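Local coordinates for sugar-phosphate aldolase (PDB 1PVT), which is a protein of the class II aldolase and adducin family, with an alpha/beta fold built on a mixed sheet, at residues Y41-V46 and E91-N96; M58-T63 and C80-L85. All blocks are in the same frame, centred on the assembly; numbering follows the deposited sequence.

Overall arrangement
Both contacts belong to one mixed sheet and lie about 9 Å apart, centre to centre. Contact 2 is the buried one of the two, an antiparallel pairing of strands 58-63 and 79-84 in which every touching residue is buried. Contact 1 lies at the sheet's margin within this chain, where residues 41-46 run into the outermost strand 45-49 and meet strand 89-92, with most of residues 41-46 exposed. Strand 89-92 also pairs with 79-84, and that pairing lies between the two contacts, which touch through Leu93 N to Leu81 O and the Tyr41 and Tyr59 hydroxyls. Contact 1 relies on an irregular backbone with sparse side-chain packing; contact 2 combines regular pairing, leucine-rich packing and an aromatic stack.

Contact 1. Residues Y41-V46 and E91-N96; sequences YEVKSV and EILHGN
Tyr41 lays one face of its ring against Leu93, with CD2 of the leucine 4.2 Å from Tyr41 CE2 and set toward the rim. Its hydroxyl passes Glu91 without bonding to it and is held instead by the hydroxyl of Tyr59. At Glu42 the backbone does the touching: Leu93 CA offers a C-H to Glu42 O at 3.4 Å. Val43 next crosses the Glu91 side chain at about a right angle, setting both methyls against the carboxylate, Val43 CG2 at 3.8 Å from Glu91 OE2. Glu91 holds its CG between the backbone N and the carbonyl carbon (chi1 44°), and the chain runs extended from there to carry its carboxylate beside the Val43 methyls. Lys44 and Ser45 then share one acceptor. Lys44 N reaches Ile92 O at 2.9 Å, nearly in line with the carbonyl (166°), while Ser45 N reaches Ile92 O at 3.1 Å on a lone pair. Ile92 N returns a bond to Ser45 O, and Ser45 CB meets Ile92 CB at 4.1 Å. Val46 lies opposite Glu91 as a non-hydrogen-bonded pair, its CG2 beside Glu91 CB. Two residues facing one make this a classic beta bulge, placed where the chain enters the outermost strand, 45-49, of the mixed sheet.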
ATOM      1  N   TYR A  41       8.392  13.791  20.425  1.00108.43           N
ATOM      2  CA  TYR A  41       9.379  12.724  20.456  1.00108.36           C
ATOM      3  C   TYR A  41       9.201  11.911  21.724  1.00107.20           C
ATOM      4  O   TYR A  41       9.302  12.441  22.833  1.00107.67           O
ATOM      5  CB  TYR A  41      10.806  13.281  20.375  1.00108.78           C
ATOM      6  CG  TYR A  41      11.614  12.522  19.354  1.00109.77           C
ATOM      7  CD1 TYR A  41      11.873  13.068  18.089  1.00110.05           C
ATOM      8  CD2 TYR A  41      12.027  11.210  19.607  1.00110.10           C
ATOM      9  CE1 TYR A  41      12.516  12.321  17.101  1.00110.51           C
ATOM     10  CE2 TYR A  41      12.665  10.452  18.629  1.00110.36           C
ATOM     11  CZ  TYR A  41      12.908  11.011  17.379  1.00111.07           C
ATOM     12  OH  TYR A  41      13.535  10.252  16.417  1.00111.62           O
ATOM     13  N   GLU A  42       8.933  10.620  21.556  1.00104.81           N
ATOM     14  CA  GLU A  42       8.707   9.751  22.695  1.00102.63           C
ATOM     15  C   GLU A  42       9.028   8.284  22.413  1.00 99.51           C
ATOM     16  O   GLU A  42       8.130   7.506  22.090  1.00100.40           O
ATOM     17  CB  GLU A  42       7.245   9.895  23.126  1.00105.20           C
ATOM     18  CG  GLU A  42       6.898  11.297  23.630  1.00108.55           C
ATOM     19  CD  GLU A  42       5.418  11.648  23.501  1.00110.14           C
ATOM     20  OE1 GLU A  42       4.563  10.839  23.932  1.00111.50           O
ATOM     21  OE2 GLU A  42       5.117  12.746  22.976  1.00110.42           O
ATOM     22  N   VAL A  43      10.295   7.898  22.542  1.00 94.47           N
ATOM     23  CA  VAL A  43      10.676   6.513  22.295  1.00 89.83           C
ATOM     24  C   VAL A  43      10.113   5.610  23.380  1.00 87.91           C
ATOM     25  O   VAL A  43      10.490   5.708  24.545  1.00 87.60           O
ATOM     26  CB  VAL A  43      12.192   6.350  22.249  1.00 88.76           C
ATOM     27  CG1 VAL A  43      12.551   4.896  22.016  1.00 87.05           C
ATOM     28  CG2 VAL A  43      12.755   7.209  21.143  1.00 88.06           C
ATOM     29  N   LYS A  44       9.204   4.728  22.984  1.00 85.70           N
ATOM     30  CA  LYS A  44       8.560   3.817  23.916  1.00 83.48           C
ATOM     31  C   LYS A  44       9.193   2.444  23.796  1.00 81.20           C
ATOM     32  O   LYS A  44       9.260   1.693  24.764  1.00 80.79           O
ATOM     33  CB  LYS A  44       7.061   3.726  23.596  1.00 84.71           C
ATOM     34  CG  LYS A  44       6.122   3.409  24.781  1.00 85.90           C
ATOM     35  CD  LYS A  44       6.343   2.022  25.404  1.00 85.63           C
ATOM     36  CE  LYS A  44       7.203   2.098  26.667  1.00 85.77           C
ATOM     37  NZ  LYS A  44       6.588   2.938  27.738  1.00 84.96           N
ATOM     38  N   SER A  45       9.663   2.111  22.603  1.00 79.17           N
ATOM     39  CA  SER A  45      10.267   0.808  22.417  1.00 77.97           C
ATOM     40  C   SER A  45      11.282   0.721  21.289  1.00 77.97           C
ATOM     41  O   SER A  45      11.263   1.499  20.337  1.00 77.76           O
ATOM     42  CB  SER A  45       9.173  -0.238  22.208  1.00 77.34           C
ATOM     43  OG  SER A  45       9.729  -1.533  22.120  1.00 76.89           O
ATOM     44  N   VAL A  46      12.176  -0.248  21.431  1.00 78.36           N
ATOM     45  CA  VAL A  46      13.230  -0.524  20.465  1.00 78.59           C
ATOM     46  C   VAL A  46      13.045  -1.948  19.967  1.00 78.18           C
ATOM     47  O   VAL A  46      12.805  -2.871  20.754  1.00 78.20           O
ATOM     48  CB  VAL A  46      14.618  -0.413  21.115  1.00 79.37           C
ATOM     49  CG1 VAL A  46      15.662  -1.148  20.271  1.00 79.31           C
ATOM     50  CG2 VAL A  46      14.991   1.052  21.268  1.00 80.47           C
ATOM     51  N   GLU A  91      13.084   2.010  16.257  1.00 74.03           N
ATOM     52  CA  GLU A  91      12.403   2.316  17.507  1.00 75.25           C
ATOM     53  C   GLU A  91      10.945   2.748  17.331  1.00 74.32           C
ATOM     54  O   GLU A  91      10.588   3.397  16.347  1.00 72.74           O
ATOM     55  CB  GLU A  91      13.206   3.381  18.260  1.00 77.10           C
ATOM     56  CG  GLU A  91      13.703   4.527  17.373  1.00 79.35           C
ATOM     57  CD  GLU A  91      14.703   5.446  18.081  1.00 80.64           C
ATOM     58  OE1 GLU A  91      14.984   6.550  17.550  1.00 79.63           O
ATOM     59  OE2 GLU A  91      15.210   5.058  19.164  1.00 80.81           O
ATOM     60  N   ILE A  92      10.107   2.363  18.288  1.00 74.42           N
ATOM     61  CA  ILE A  92       8.698   2.701  18.247  1.00 75.12           C
ATOM     62  C   ILE A  92       8.389   3.942  19.073  1.00 76.66           C
ATOM     63  O   ILE A  92       8.623   3.967  20.281  1.00 76.49           O
ATOM     64  CB  ILE A  92       7.853   1.555  18.778  1.00 74.40           C
ATOM     65  CG1 ILE A  92       8.049   0.332  17.886  1.00 74.24           C
ATOM     66  CG2 ILE A  92       6.396   1.977  18.846  1.00 73.01           C
ATOM     67  CD1 ILE A  92       7.296  -0.908  18.360  1.00 75.12           C
ATOM     68  N   LEU A  93       7.863   4.968  18.407  1.00 78.66           N
ATOM     69  CA  LEU A  93       7.486   6.233  19.047  1.00 80.00           C
ATOM     70  C   LEU A  93       6.015   6.174  19.467  1.00 81.12           C
ATOM     71  O   LEU A  93       5.668   6.540  20.594  1.00 81.75           O
ATOM     72  CB  LEU A  93       7.697   7.411  18.085  1.00 79.93           C
ATOM     73  CG  LEU A  93       9.098   8.024  17.934  1.00 79.82           C
ATOM     74  CD1 LEU A  93      10.114   6.951  17.577  1.00 80.13           C
ATOM     75  CD2 LEU A  93       9.065   9.117  16.866  1.00 78.98           C
ATOM     76  N   HIS A  94       5.155   5.731  18.548  1.00 82.04           N
ATOM     77  CA  HIS A  94       3.728   5.580  18.829  1.00 82.26           C
ATOM     78  C   HIS A  94       3.279   4.175  18.406  1.00 81.21           C
ATOM     79  O   HIS A  94       3.871   3.565  17.504  1.00 80.98           O
ATOM     80  CB  HIS A  94       2.899   6.660  18.106  1.00 84.26           C
ATOM     81  CG  HIS A  94       1.420   6.582  18.384  1.00 87.48           C
ATOM     82  ND1 HIS A  94       0.905   6.159  19.596  1.00 88.15           N
ATOM     83  CD2 HIS A  94       0.347   6.882  17.610  1.00 87.87           C
ATOM     84  CE1 HIS A  94      -0.416   6.198  19.553  1.00 87.70           C
ATOM     85  NE2 HIS A  94      -0.780   6.635  18.360  1.00 88.39           N
ATOM     86  N   GLY A  95       2.253   3.661  19.084  1.00 79.82           N
ATOM     87  CA  GLY A  95       1.735   2.342  18.772  1.00 78.69           C
ATOM     88  C   GLY A  95       1.567   1.479  20.005  1.00 77.64           C
ATOM     89  O   GLY A  95       2.078   1.805  21.070  1.00 78.10           O
ATOM     90  N   ASN A  96       0.846   0.374  19.865  1.00 76.35           N
ATOM     91  CA  ASN A  96       0.629  -0.530  20.980  1.00 74.64           C
ATOM     92  C   ASN A  96       1.271  -1.879  20.730  1.00 73.23           C
ATOM     93  O   ASN A  96       1.480  -2.655  21.661  1.00 74.18           O
ATOM     94  CB  ASN A  96      -0.863  -0.697  21.234  1.00 75.53           C
ATOM     95  CG  ASN A  96      -1.377   0.283  22.255  1.00 76.72           C
ATOM     96  OD1 ASN A  96      -0.862   1.394  22.378  1.00 77.08           O
ATOM     97  ND2 ASN A  96      -2.405  -0.117  22.991  1.00 77.50           N
TER

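Contact 2. Residues M58-T63 and C80-L85; sequences MYLLIT and CLLHVL
Leu60 and Leu82 form the middle of three hydrogen-bonded pairs, flanked by Met58 with Val84 and Ile62 with Cys80. Leu82 N meets Leu60 O at 2.8 Å, and Ile62 N meets Cys80 O at the same distance. Between these pairs, C-H groups also face carbonyls of the other strand, as Tyr59 CA does Leu82 O at 3.0 Å. The aromatic contribution is an offset stack of the Tyr59 and His83 rings, centroids 3.9 Å apart and planes 27° from parallel. His83 CG stands anti to the backbone N (chi1 -174°), and the imidazole lies over one face of the tyrosine, with His83 CE1 3.4 Å from Tyr59 OH. That hydroxyl bonds to Tyr41. Apolar contacts divide by face. On the face that carries Tyr59 and His83, Leu61 CD2 touches Leu81 CB at 3.8 Å, and helix 2-19 covers both leucines. On the other face selenomethionine Met58 lies side by side with Val84, Leu60 CD2 presses on Val84 CG2, and Ile62 CG2 meets Leu82 CD1 at 3.9 Å; helix 103-115 packs there. The chemistry implies a pairing whose backbone polar groups are matched within the sheet, while its two faces pack against different helices.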
HETATM    1  N   MSE A  58      14.788   7.404   8.349  1.00 84.09           N
HETATM    2  CA  MSE A  58      13.446   7.940   8.099  1.00 80.91           C
HETATM    3  C   MSE A  58      12.474   7.675   9.236  1.00 76.49           C
HETATM    4  O   MSE A  58      12.754   6.911  10.152  1.00 74.03           O
HETATM    5  CB  MSE A  58      12.847   7.348   6.817  1.00 84.02           C
HETATM    6  CG  MSE A  58      12.584   5.846   6.901  1.00 88.23           C
HETATM    7 SE   MSE A  58      11.382   5.114   5.545  1.00 93.87          SE
HETATM    8  CE  MSE A  58      12.655   4.639   4.165  1.00 91.77           C
ATOM      9  N   TYR A  59      11.324   8.333   9.158  1.00 73.64           N
ATOM     10  CA  TYR A  59      10.254   8.166  10.130  1.00 70.50           C
ATOM     11  C   TYR A  59       9.036   7.761   9.325  1.00 68.38           C
ATOM     12  O   TYR A  59       8.637   8.467   8.402  1.00 68.53           O
ATOM     13  CB  TYR A  59       9.929   9.476  10.834  1.00 69.59           C
ATOM     14  CG  TYR A  59      10.985   9.983  11.769  1.00 68.95           C
ATOM     15  CD1 TYR A  59      11.038   9.563  13.095  1.00 67.93           C
ATOM     16  CD2 TYR A  59      11.899  10.938  11.344  1.00 69.49           C
ATOM     17  CE1 TYR A  59      11.972  10.099  13.978  1.00 67.86           C
ATOM     18  CE2 TYR A  59      12.835  11.473  12.209  1.00 68.57           C
ATOM     19  CZ  TYR A  59      12.870  11.061  13.522  1.00 68.02           C
ATOM     20  OH  TYR A  59      13.789  11.648  14.363  1.00 67.59           O
ATOM     21  N   LEU A  60       8.444   6.624   9.652  1.00 65.70           N
ATOM     22  CA  LEU A  60       7.265   6.224   8.917  1.00 63.17           C
ATOM     23  C   LEU A  60       6.160   5.677   9.814  1.00 60.67           C
ATOM     24  O   LEU A  60       6.407   4.997  10.825  1.00 59.04           O
ATOM     25  CB  LEU A  60       7.614   5.205   7.818  1.00 63.58           C
ATOM     26  CG  LEU A  60       7.478   3.713   8.143  1.00 64.09           C
ATOM     27  CD1 LEU A  60       7.261   2.907   6.866  1.00 62.94           C
ATOM     28  CD2 LEU A  60       8.708   3.243   8.893  1.00 65.98           C
ATOM     29  N   LEU A  61       4.935   6.020   9.424  1.00 57.55           N
ATOM     30  CA  LEU A  61       3.722   5.605  10.100  1.00 53.59           C
ATOM     31  C   LEU A  61       3.220   4.394   9.341  1.00 51.40           C
ATOM     32  O   LEU A  61       3.083   4.433   8.120  1.00 50.69           O
ATOM     33  CB  LEU A  61       2.680   6.727  10.038  1.00 53.13           C
ATOM     34  CG  LEU A  61       2.814   7.899  11.017  1.00 51.67           C
ATOM     35  CD1 LEU A  61       2.047   9.113  10.505  1.00 49.05           C
ATOM     36  CD2 LEU A  61       2.318   7.454  12.396  1.00 49.87           C
ATOM     37  N   ILE A  62       2.969   3.310  10.055  1.00 49.41           N
ATOM     38  CA  ILE A  62       2.477   2.113   9.407  1.00 48.14           C
ATOM     39  C   ILE A  62       1.526   1.401  10.348  1.00 47.32           C
ATOM     40  O   ILE A  62       1.696   1.425  11.562  1.00 46.03           O
ATOM     41  CB  ILE A  62       3.633   1.166   9.024  1.00 48.19           C
ATOM     42  CG1 ILE A  62       3.105  -0.007   8.194  1.00 47.89           C
ATOM     43  CG2 ILE A  62       4.296   0.633  10.276  1.00 48.32           C
ATOM     44  CD1 ILE A  62       4.190  -0.914   7.652  1.00 47.44           C
ATOM     45  N   THR A  63       0.503   0.784   9.777  1.00 48.16           N
ATOM     46  CA  THR A  63      -0.468   0.068  10.575  1.00 47.66           C
ATOM     47  C   THR A  63       0.290  -1.008  11.337  1.00 48.66           C
ATOM     48  O   THR A  63       1.296  -1.527  10.856  1.00 48.95           O
ATOM     49  CB  THR A  63      -1.581  -0.556   9.679  1.00 46.56           C
ATOM     50  OG1 THR A  63      -1.002  -1.137   8.505  1.00 45.61           O
ATOM     51  CG2 THR A  63      -2.565   0.504   9.248  1.00 43.78           C
ATOM     52  N   CYS A  80       1.399   2.754  13.953  1.00 54.23           N
ATOM     53  CA  CYS A  80       2.752   2.901  14.485  1.00 53.57           C
ATOM     54  C   CYS A  80       3.581   4.002  13.840  1.00 53.15           C
ATOM     55  O   CYS A  80       3.625   4.141  12.617  1.00 52.01           O
ATOM     56  CB  CYS A  80       3.524   1.577  14.374  1.00 52.79           C
ATOM     57  SG  CYS A  80       2.943   0.231  15.436  1.00 54.01           S
ATOM     58  N   LEU A  81       4.215   4.798  14.693  1.00 54.02           N
ATOM     59  CA  LEU A  81       5.109   5.851  14.241  1.00 55.42           C
ATOM     60  C   LEU A  81       6.462   5.235  14.517  1.00 56.14           C
ATOM     61  O   LEU A  81       6.742   4.810  15.634  1.00 55.10           O
ATOM     62  CB  LEU A  81       4.973   7.124  15.065  1.00 54.42           C
ATOM     63  CG  LEU A  81       6.163   8.051  14.794  1.00 53.81           C
ATOM     64  CD1 LEU A  81       6.211   8.443  13.326  1.00 53.73           C
ATOM     65  CD2 LEU A  81       6.047   9.279  15.656  1.00 54.55           C
ATOM     66  N   LEU A  82       7.304   5.180  13.503  1.00 57.15           N
ATOM     67  CA  LEU A  82       8.593   4.561  13.696  1.00 58.32           C
ATOM     68  C   LEU A  82       9.738   5.385  13.176  1.00 60.00           C
ATOM     69  O   LEU A  82       9.586   6.177  12.244  1.00 60.89           O
ATOM     70  CB  LEU A  82       8.615   3.218  12.988  1.00 57.10           C
ATOM     71  CG  LEU A  82       7.450   2.291  13.296  1.00 56.42           C
ATOM     72  CD1 LEU A  82       7.532   1.109  12.352  1.00 54.51           C
ATOM     73  CD2 LEU A  82       7.486   1.852  14.765  1.00 55.43           C
ATOM     74  N   HIS A  83      10.894   5.192  13.791  1.00 61.59           N
ATOM     75  CA  HIS A  83      12.091   5.870  13.345  1.00 63.42           C
ATOM     76  C   HIS A  83      12.954   4.739  12.795  1.00 63.76           C
ATOM     77  O   HIS A  83      13.327   3.804  13.523  1.00 62.36           O
ATOM     78  CB  HIS A  83      12.787   6.588  14.502  1.00 65.66           C
ATOM     79  CG  HIS A  83      13.956   7.422  14.073  1.00 68.32           C
ATOM     80  ND1 HIS A  83      13.909   8.263  12.980  1.00 69.55           N
ATOM     81  CD2 HIS A  83      15.203   7.543  14.586  1.00 68.70           C
ATOM     82  CE1 HIS A  83      15.076   8.864  12.838  1.00 69.45           C
ATOM     83  NE2 HIS A  83      15.880   8.445  13.799  1.00 69.45           N
ATOM     84  N   VAL A  84      13.228   4.812  11.494  1.00 65.17           N
ATOM     85  CA  VAL A  84      14.017   3.799  10.817  1.00 66.54           C
ATOM     86  C   VAL A  84      15.490   4.185  10.757  1.00 67.64           C
ATOM     87  O   VAL A  84      15.902   5.096  10.023  1.00 66.61           O
ATOM     88  CB  VAL A  84      13.466   3.542   9.397  1.00 66.36           C
ATOM     89  CG1 VAL A  84      14.317   2.522   8.674  1.00 66.91           C
ATOM     90  CG2 VAL A  84      12.036   3.032   9.493  1.00 65.61           C
ATOM     91  N   LEU A  85      16.271   3.475  11.567  1.00 69.23           N
ATOM     92  CA  LEU A  85      17.702   3.691  11.659  1.00 70.97           C
ATOM     93  C   LEU A  85      18.433   2.504  11.106  1.00 72.21           C
ATOM     94  O   LEU A  85      18.134   1.356  11.455  1.00 72.81           O
ATOM     95  CB  LEU A  85      18.125   3.892  13.109  1.00 69.94           C
ATOM     96  CG  LEU A  85      17.677   5.234  13.675  1.00 69.51           C
ATOM     97  CD1 LEU A  85      17.979   5.267  15.153  1.00 69.19           C
ATOM     98  CD2 LEU A  85      18.367   6.375  12.919  1.00 66.83           C
TER